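Local atomic coordinates of 5-formaminoimidazole-4-carboxamide-1-(beta)-D-ribofuranosyl 5'-monophosphate synthetase (Methanocaldococcus jannaschii, PDB entry 2R7L), a protein that catalyses the ATP- and formate-dependent formylation of AICAR to FAICAR in purine biosynthesis, without the help of folates. Residues Gly165-Ser170 with Glu180-Arg185; Glu173-Lys178 with Ala196-Tyr201. All blocks are in the same frame, centred on the assembly; numbering follows the deposited sequence.

Contact 1: Gly165-Ser170 with Glu180-Arg185; sequences GYFIAS and EDLKKR. With ATP (adenosine-5'-triphosphate), chain E.
Leu182 reaches from the end of helix 172-184 to the start of the edge strand and touches it with one methyl group. Its CD1 lies 3.5 Å from CD1 of Phe167, approaching that ring obliquely, and the same methyl sits 3.6 Å from Gly165 O. No hydrogen bond crosses between the segments. Phe167 leaves the strand on the helix side, and chi1 69° puts its CG between the backbone N and the carbonyl carbon, the ring then meeting Leu182 CD1. Tyr166, one residue earlier, leaves the backbone away from the helix, and its hydroxyl reaches the ATP. Its OH donates a 2.5 Å hydrogen bond to O2A of the ATP alpha-phosphate, with the oxygen at the edge of the ring and near its plane. A phenylalanine in its place lacks the hydroxyl and would probably weaken the hold on the alpha-phosphate at O2A. This is the ATP-grasp fold: Gly165 and Tyr166 end the glycine-rich ATP-binding segment that joins two antiparallel strands, 153-156 and 167-169, and the helix packs on one face of their sheet. Farther out, the Tyr166 side chain rests on Ile154 and Lys156, while Phe167 is paired through its backbone with Val155. Ile168, on the side of the sheet turned from the helix, packs on Pro240 of the second subunit. Around the helix end are two long salt bridges: Lys183 NZ to Glu180 OE2 at 3.6 Å, and Arg185 NH1 to Asp181 OD2 at 3.7 Å, the carboxylate oxygen lying in the guanidinium plane at its edge.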
# COMPACT_ATOMS: atom_id res chain seq x y z
N GLY A 165 -30.57 -22.35 -26.86
CA GLY A 165 -31.55 -22.71 -27.88
C GLY A 165 -31.99 -21.49 -28.67
O GLY A 165 -32.97 -21.53 -29.41
N TYR A 166 -31.25 -20.40 -28.50
CA TYR A 166 -31.55 -19.12 -29.14
C TYR A 166 -31.38 -19.15 -30.65
O TYR A 166 -30.66 -19.99 -31.19
CB TYR A 166 -30.65 -18.02 -28.55
CG TYR A 166 -30.93 -17.66 -27.10
CD1 TYR A 166 -31.48 -18.59 -26.22
CD2 TYR A 166 -30.61 -16.40 -26.61
CE1 TYR A 166 -31.73 -18.26 -24.90
CE2 TYR A 166 -30.86 -16.06 -25.29
CZ TYR A 166 -31.42 -17.00 -24.44
OH TYR A 166 -31.67 -16.67 -23.12
N PHE A 167 -32.06 -18.24 -31.35
CA PHE A 167 -31.79 -18.02 -32.77
C PHE A 167 -32.20 -16.64 -33.23
O PHE A 167 -32.96 -15.94 -32.55
CB PHE A 167 -32.38 -19.14 -33.66
CG PHE A 167 -33.89 -19.16 -33.73
CD1 PHE A 167 -34.61 -20.12 -33.02
CD2 PHE A 167 -34.59 -18.25 -34.52
CE1 PHE A 167 -35.99 -20.15 -33.09
CE2 PHE A 167 -35.98 -18.28 -34.59
CZ PHE A 167 -36.68 -19.23 -33.87
N ILE A 168 -31.68 -16.25 -34.39
CA ILE A 168 -31.95 -14.94 -34.99
C ILE A 168 -32.85 -15.13 -36.21
O ILE A 168 -32.66 -16.06 -36.99
CB ILE A 168 -30.64 -14.27 -35.44
CG1 ILE A 168 -29.70 -14.06 -34.24
CG2 ILE A 168 -30.93 -12.95 -36.18
CD1 ILE A 168 -28.28 -13.72 -34.62
N ALA A 169 -33.82 -14.24 -36.37
CA ALA A 169 -34.72 -14.30 -37.52
C ALA A 169 -34.94 -12.91 -38.09
O ALA A 169 -34.97 -11.93 -37.36
CB ALA A 169 -36.04 -14.94 -37.12
N SER A 170 -35.11 -12.83 -39.41
CA SER A 170 -35.42 -11.56 -40.05
C SER A 170 -36.78 -11.55 -40.75
O SER A 170 -37.16 -10.55 -41.37
CB SER A 170 -34.31 -11.13 -41.01
OG SER A 170 -33.18 -10.64 -40.30
N GLU A 180 -38.12 -25.12 -36.72
CA GLU A 180 -38.13 -26.49 -37.24
C GLU A 180 -36.76 -27.14 -37.26
O GLU A 180 -36.60 -28.29 -36.84
CB GLU A 180 -38.70 -26.52 -38.66
CG GLU A 180 -40.16 -26.93 -38.74
CD GLU A 180 -40.38 -28.37 -38.32
OE1 GLU A 180 -39.61 -29.25 -38.76
OE2 GLU A 180 -41.33 -28.63 -37.55
N ASP A 181 -35.76 -26.41 -37.75
CA ASP A 181 -34.40 -26.91 -37.78
C ASP A 181 -33.98 -27.37 -36.38
O ASP A 181 -33.47 -28.48 -36.22
CB ASP A 181 -33.45 -25.82 -38.29
CG ASP A 181 -32.01 -26.29 -38.34
OD1 ASP A 181 -31.78 -27.49 -38.59
OD2 ASP A 181 -31.10 -25.45 -38.14
N LEU A 182 -34.21 -26.53 -35.38
CA LEU A 182 -33.83 -26.84 -34.01
C LEU A 182 -34.70 -27.93 -33.40
O LEU A 182 -34.33 -28.55 -32.40
CB LEU A 182 -33.88 -25.58 -33.13
CG LEU A 182 -32.93 -24.45 -33.53
CD1 LEU A 182 -33.06 -23.28 -32.56
CD2 LEU A 182 -31.49 -24.95 -33.59
N LYS A 183 -35.86 -28.16 -34.00
CA LYS A 183 -36.80 -29.17 -33.54
C LYS A 183 -36.33 -30.56 -33.95
O LYS A 183 -36.27 -31.47 -33.13
CB LYS A 183 -38.20 -28.87 -34.09
CG LYS A 183 -39.28 -29.89 -33.73
CD LYS A 183 -40.67 -29.32 -34.05
CE LYS A 183 -41.76 -30.37 -33.91
NZ LYS A 183 -41.85 -31.26 -35.10
N LYS A 184 -35.98 -30.70 -35.23
CA LYS A 184 -35.54 -31.98 -35.77
C LYS A 184 -34.15 -32.38 -35.28
O LYS A 184 -33.80 -33.56 -35.29
CB LYS A 184 -35.57 -31.95 -37.31
CG LYS A 184 -36.97 -31.78 -37.91
CD LYS A 184 -37.86 -33.00 -37.64
CE LYS A 184 -39.24 -32.85 -38.28
NZ LYS A 184 -40.10 -34.06 -38.11
N ARG A 185 -33.37 -31.40 -34.83
CA ARG A 185 -32.03 -31.66 -34.32
C ARG A 185 -32.05 -32.00 -32.83
O ARG A 185 -31.02 -32.30 -32.24
CB ARG A 185 -31.11 -30.46 -34.58
CG ARG A 185 -30.98 -30.11 -36.05
CD ARG A 185 -30.07 -28.91 -36.27
NE ARG A 185 -28.67 -29.30 -36.35
CZ ARG A 185 -27.74 -28.63 -37.04
NH1 ARG A 185 -28.08 -27.54 -37.71
NH2 ARG A 185 -26.49 -29.05 -37.05
PG ATP E . -26.66 -14.71 -18.77
O1G ATP E . -26.95 -14.91 -17.30
O2G ATP E . -26.18 -13.32 -19.13
O3G ATP E . -25.85 -15.82 -19.39
PB ATP E . -29.27 -13.73 -19.38
O1B ATP E . -28.87 -12.70 -18.35
O2B ATP E . -30.60 -14.43 -19.21
O3B ATP E . -28.12 -14.86 -19.48
PA ATP E . -30.03 -13.43 -22.14
O1A ATP E . -31.24 -12.55 -22.28
O2A ATP E . -30.12 -14.93 -22.17
O3A ATP E . -29.23 -12.97 -20.80
O5' ATP E . -29.00 -12.98 -23.28
C5' ATP E . -27.94 -13.85 -23.64
C4' ATP E . -27.12 -13.16 -24.72
O4' ATP E . -27.90 -13.03 -25.92
C3' ATP E . -26.72 -11.75 -24.34
O3' ATP E . -25.50 -11.72 -23.59
C2' ATP E . -26.58 -11.07 -25.69
O2' ATP E . -25.28 -11.30 -26.23
C1' ATP E . -27.61 -11.78 -26.56
N9 ATP E . -28.84 -10.97 -26.56
C8 ATP E . -29.82 -11.05 -25.64
N7 ATP E . -30.81 -10.16 -25.90
C5 ATP E . -30.48 -9.51 -27.03
C6 ATP E . -31.09 -8.45 -27.86
N6 ATP E . -32.29 -7.90 -27.53
N1 ATP E . -30.40 -8.04 -28.95
C2 ATP E . -29.21 -8.57 -29.28
N3 ATP E . -28.60 -9.54 -28.57
C4 ATP E . -29.17 -10.03 -27.45

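Contact 2: Glu173-Lys178 with Ala196-Tyr201; sequences EEFYKK and AHIEEY. With ATP (adenosine-5'-triphosphate), chain E.
Phe175 of helix 172-184 and Ile198 of strand 197-200 bring the two backbones to 9.8 Å, CA to CA, a gap bridged by side chains alone. The Phe175 ring, swung anti to the backbone N (chi1 178°), extends to the strand and meets Ile198 obliquely, Phe175 CE1 lying 3.6 Å from Ile198 CD1. At the rim of the same ring, near its plane, Phe175 CZ is 4.3 Å from Ala196 CB, a looser apolar touch. Ile198 and Ala196 thus turn to the helix, whereas Glu199 faces the nucleotide on the other side of the strand. The adenine amino group N6 gives two hydrogen bonds here: one of 2.8 Å to Glu199 OE2, the other of 3.0 Å to the backbone O of Glu200. Both are bent, at 151° and 137°. Beyond them, adenine C2 stands 3.6 Å above the plane of the Tyr201 ring, over its centre. Glu199 OE2 also takes a salt bridge from Lys156, which itself binds ATP, while Glu199 OE1 receives a weak hydrogen bond from His197 NE2. On the helix, Lys178 NZ forms a 3.3 Å salt bridge with Glu174 OE2 and another with Asp243 of the second subunit. Strand 197-200 runs between strands 142-143 and 153-156, and helix 172-184 covers the face of this sheet remote from the adenine, with Val155 beneath Phe175.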
# COMPACT_ATOMS: atom_id res chain seq x y z
N GLU A 173 -41.20 -16.24 -42.00
CA GLU A 173 -40.75 -17.45 -42.68
C GLU A 173 -39.50 -18.03 -42.04
O GLU A 173 -39.43 -19.23 -41.75
CB GLU A 173 -40.50 -17.16 -44.16
CG GLU A 173 -39.86 -18.31 -44.92
CD GLU A 173 -39.66 -18.01 -46.40
OE1 GLU A 173 -39.62 -16.81 -46.77
OE2 GLU A 173 -39.54 -18.97 -47.19
N GLU A 174 -38.50 -17.17 -41.83
CA GLU A 174 -37.25 -17.61 -41.23
C GLU A 174 -37.45 -18.15 -39.82
O GLU A 174 -36.84 -19.15 -39.43
CB GLU A 174 -36.22 -16.48 -41.22
CG GLU A 174 -34.96 -16.84 -40.48
CD GLU A 174 -33.78 -16.00 -40.89
OE1 GLU A 174 -33.94 -14.76 -41.03
OE2 GLU A 174 -32.69 -16.58 -41.07
N PHE A 175 -38.33 -17.50 -39.06
CA PHE A 175 -38.64 -17.98 -37.72
C PHE A 175 -38.99 -19.47 -37.72
O PHE A 175 -38.47 -20.24 -36.91
CB PHE A 175 -39.77 -17.16 -37.09
CG PHE A 175 -40.17 -17.64 -35.72
CD1 PHE A 175 -39.78 -16.95 -34.59
CD2 PHE A 175 -40.91 -18.80 -35.57
CE1 PHE A 175 -40.14 -17.39 -33.33
CE2 PHE A 175 -41.27 -19.26 -34.31
CZ PHE A 175 -40.88 -18.55 -33.19
N TYR A 176 -39.89 -19.88 -38.62
CA TYR A 176 -40.34 -21.28 -38.65
C TYR A 176 -39.30 -22.22 -39.24
O TYR A 176 -39.16 -23.36 -38.80
CB TYR A 176 -41.67 -21.42 -39.40
CG TYR A 176 -42.82 -20.70 -38.73
CD1 TYR A 176 -43.31 -21.12 -37.50
CD2 TYR A 176 -43.42 -19.60 -39.33
CE1 TYR A 176 -44.36 -20.47 -36.89
CE2 TYR A 176 -44.47 -18.94 -38.72
CZ TYR A 176 -44.93 -19.38 -37.49
OH TYR A 176 -45.99 -18.73 -36.88
N LYS A 177 -38.56 -21.73 -40.23
CA LYS A 177 -37.47 -22.52 -40.81
C LYS A 177 -36.50 -22.91 -39.69
O LYS A 177 -36.11 -24.07 -39.58
CB LYS A 177 -36.76 -21.71 -41.90
CG LYS A 177 -35.94 -22.54 -42.88
CD LYS A 177 -34.57 -22.90 -42.33
CE LYS A 177 -33.75 -23.71 -43.33
NZ LYS A 177 -32.47 -24.19 -42.73
N LYS A 178 -36.14 -21.93 -38.86
CA LYS A 178 -35.18 -22.16 -37.78
C LYS A 178 -35.76 -22.94 -36.60
O LYS A 178 -35.10 -23.83 -36.06
CB LYS A 178 -34.56 -20.85 -37.31
CG LYS A 178 -33.33 -20.48 -38.10
CD LYS A 178 -32.93 -19.04 -37.89
CE LYS A 178 -31.68 -18.74 -38.69
NZ LYS A 178 -31.12 -17.41 -38.33
N ALA A 196 -42.10 -19.18 -26.97
CA ALA A 196 -40.94 -18.43 -27.42
C ALA A 196 -41.09 -16.94 -27.11
O ALA A 196 -42.17 -16.37 -27.28
CB ALA A 196 -40.73 -18.63 -28.91
N HIS A 197 -40.00 -16.33 -26.65
CA HIS A 197 -39.97 -14.89 -26.45
C HIS A 197 -39.19 -14.23 -27.58
O HIS A 197 -38.01 -14.50 -27.78
CB HIS A 197 -39.36 -14.53 -25.09
CG HIS A 197 -39.24 -13.06 -24.85
ND1 HIS A 197 -40.30 -12.28 -24.43
CD2 HIS A 197 -38.19 -12.22 -24.98
CE1 HIS A 197 -39.91 -11.03 -24.31
NE2 HIS A 197 -38.63 -10.96 -24.63
N ILE A 198 -39.87 -13.36 -28.32
CA ILE A 198 -39.30 -12.73 -29.50
C ILE A 198 -39.11 -11.25 -29.24
O ILE A 198 -40.07 -10.56 -28.89
CB ILE A 198 -40.25 -12.87 -30.73
CG1 ILE A 198 -40.67 -14.34 -30.91
CG2 ILE A 198 -39.60 -12.32 -31.99
CD1 ILE A 198 -41.76 -14.54 -31.94
N GLU A 199 -37.88 -10.76 -29.39
CA GLU A 199 -37.64 -9.33 -29.23
C GLU A 199 -36.67 -8.78 -30.26
O GLU A 199 -35.89 -9.50 -30.87
CB GLU A 199 -37.14 -9.01 -27.81
CG GLU A 199 -35.85 -9.72 -27.41
CD GLU A 199 -35.31 -9.27 -26.06
OE1 GLU A 199 -36.11 -8.87 -25.19
OE2 GLU A 199 -34.07 -9.31 -25.87
N GLU A 200 -36.74 -7.47 -30.43
CA GLU A 200 -35.84 -6.75 -31.31
C GLU A 200 -34.38 -7.14 -31.06
O GLU A 200 -33.90 -7.09 -29.93
CB GLU A 200 -36.02 -5.25 -31.08
CG GLU A 200 -35.00 -4.39 -31.77
CD GLU A 200 -35.15 -2.93 -31.40
OE1 GLU A 200 -35.89 -2.63 -30.44
OE2 GLU A 200 -34.53 -2.09 -32.08
N TYR A 201 -33.68 -7.53 -32.12
CA TYR A 201 -32.25 -7.73 -32.02
C TYR A 201 -31.61 -6.35 -31.99
O TYR A 201 -31.70 -5.60 -32.97
CB TYR A 201 -31.72 -8.55 -33.21
CG TYR A 201 -30.30 -9.02 -33.00
CD1 TYR A 201 -30.03 -10.31 -32.58
CD2 TYR A 201 -29.22 -8.16 -33.21
CE1 TYR A 201 -28.73 -10.75 -32.38
CE2 TYR A 201 -27.91 -8.58 -33.01
CZ TYR A 201 -27.68 -9.88 -32.59
OH TYR A 201 -26.39 -10.32 -32.39
PG ATP E . -26.66 -14.71 -18.77
O1G ATP E . -26.95 -14.91 -17.30
O2G ATP E . -26.18 -13.32 -19.13
O3G ATP E . -25.85 -15.82 -19.39
PB ATP E . -29.27 -13.73 -19.38
O1B ATP E . -28.87 -12.70 -18.35
O2B ATP E . -30.60 -14.43 -19.21
O3B ATP E . -28.12 -14.86 -19.48
PA ATP E . -30.03 -13.43 -22.14
O1A ATP E . -31.24 -12.55 -22.28
O2A ATP E . -30.12 -14.93 -22.17
O3A ATP E . -29.23 -12.97 -20.80
O5' ATP E . -29.00 -12.98 -23.28
C5' ATP E . -27.94 -13.85 -23.64
C4' ATP E . -27.12 -13.16 -24.72
O4' ATP E . -27.90 -13.03 -25.92
C3' ATP E . -26.72 -11.75 -24.34
O3' ATP E . -25.50 -11.72 -23.59
C2' ATP E . -26.58 -11.07 -25.69
O2' ATP E . -25.28 -11.30 -26.23
C1' ATP E . -27.61 -11.78 -26.56
N9 ATP E . -28.84 -10.97 -26.56
C8 ATP E . -29.82 -11.05 -25.64
N7 ATP E . -30.81 -10.16 -25.90
C5 ATP E . -30.48 -9.51 -27.03
C6 ATP E . -31.09 -8.45 -27.86
N6 ATP E . -32.29 -7.90 -27.53
N1 ATP E . -30.40 -8.04 -28.95
C2 ATP E . -29.21 -8.57 -29.28
N3 ATP E . -28.60 -9.54 -28.57
C4 ATP E . -29.17 -10.03 -27.45

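In the fold
From the N terminus, strand 167-169 leads into helix 172-184, then through helix 190-194 to strand 197-200. Contact 1 closes a run of chain with nine residues, mostly helical, between its segments, from the edge strand to the end of the long helix; contact 2 closes a wider one with seventeen, from the first half of that helix to the later strand. Their segments alternate along the chain, so the two closures cross. Together they trace a beta-alpha-beta crossover: strands 167-169 and 197-200 run parallel, with 153-156 antiparallel between them. An edge-to-face pair of Phe167 and Phe175 joins the two contacts, and one ATP meets both, Tyr166 at the alpha-phosphate and 199-201 at the adenine.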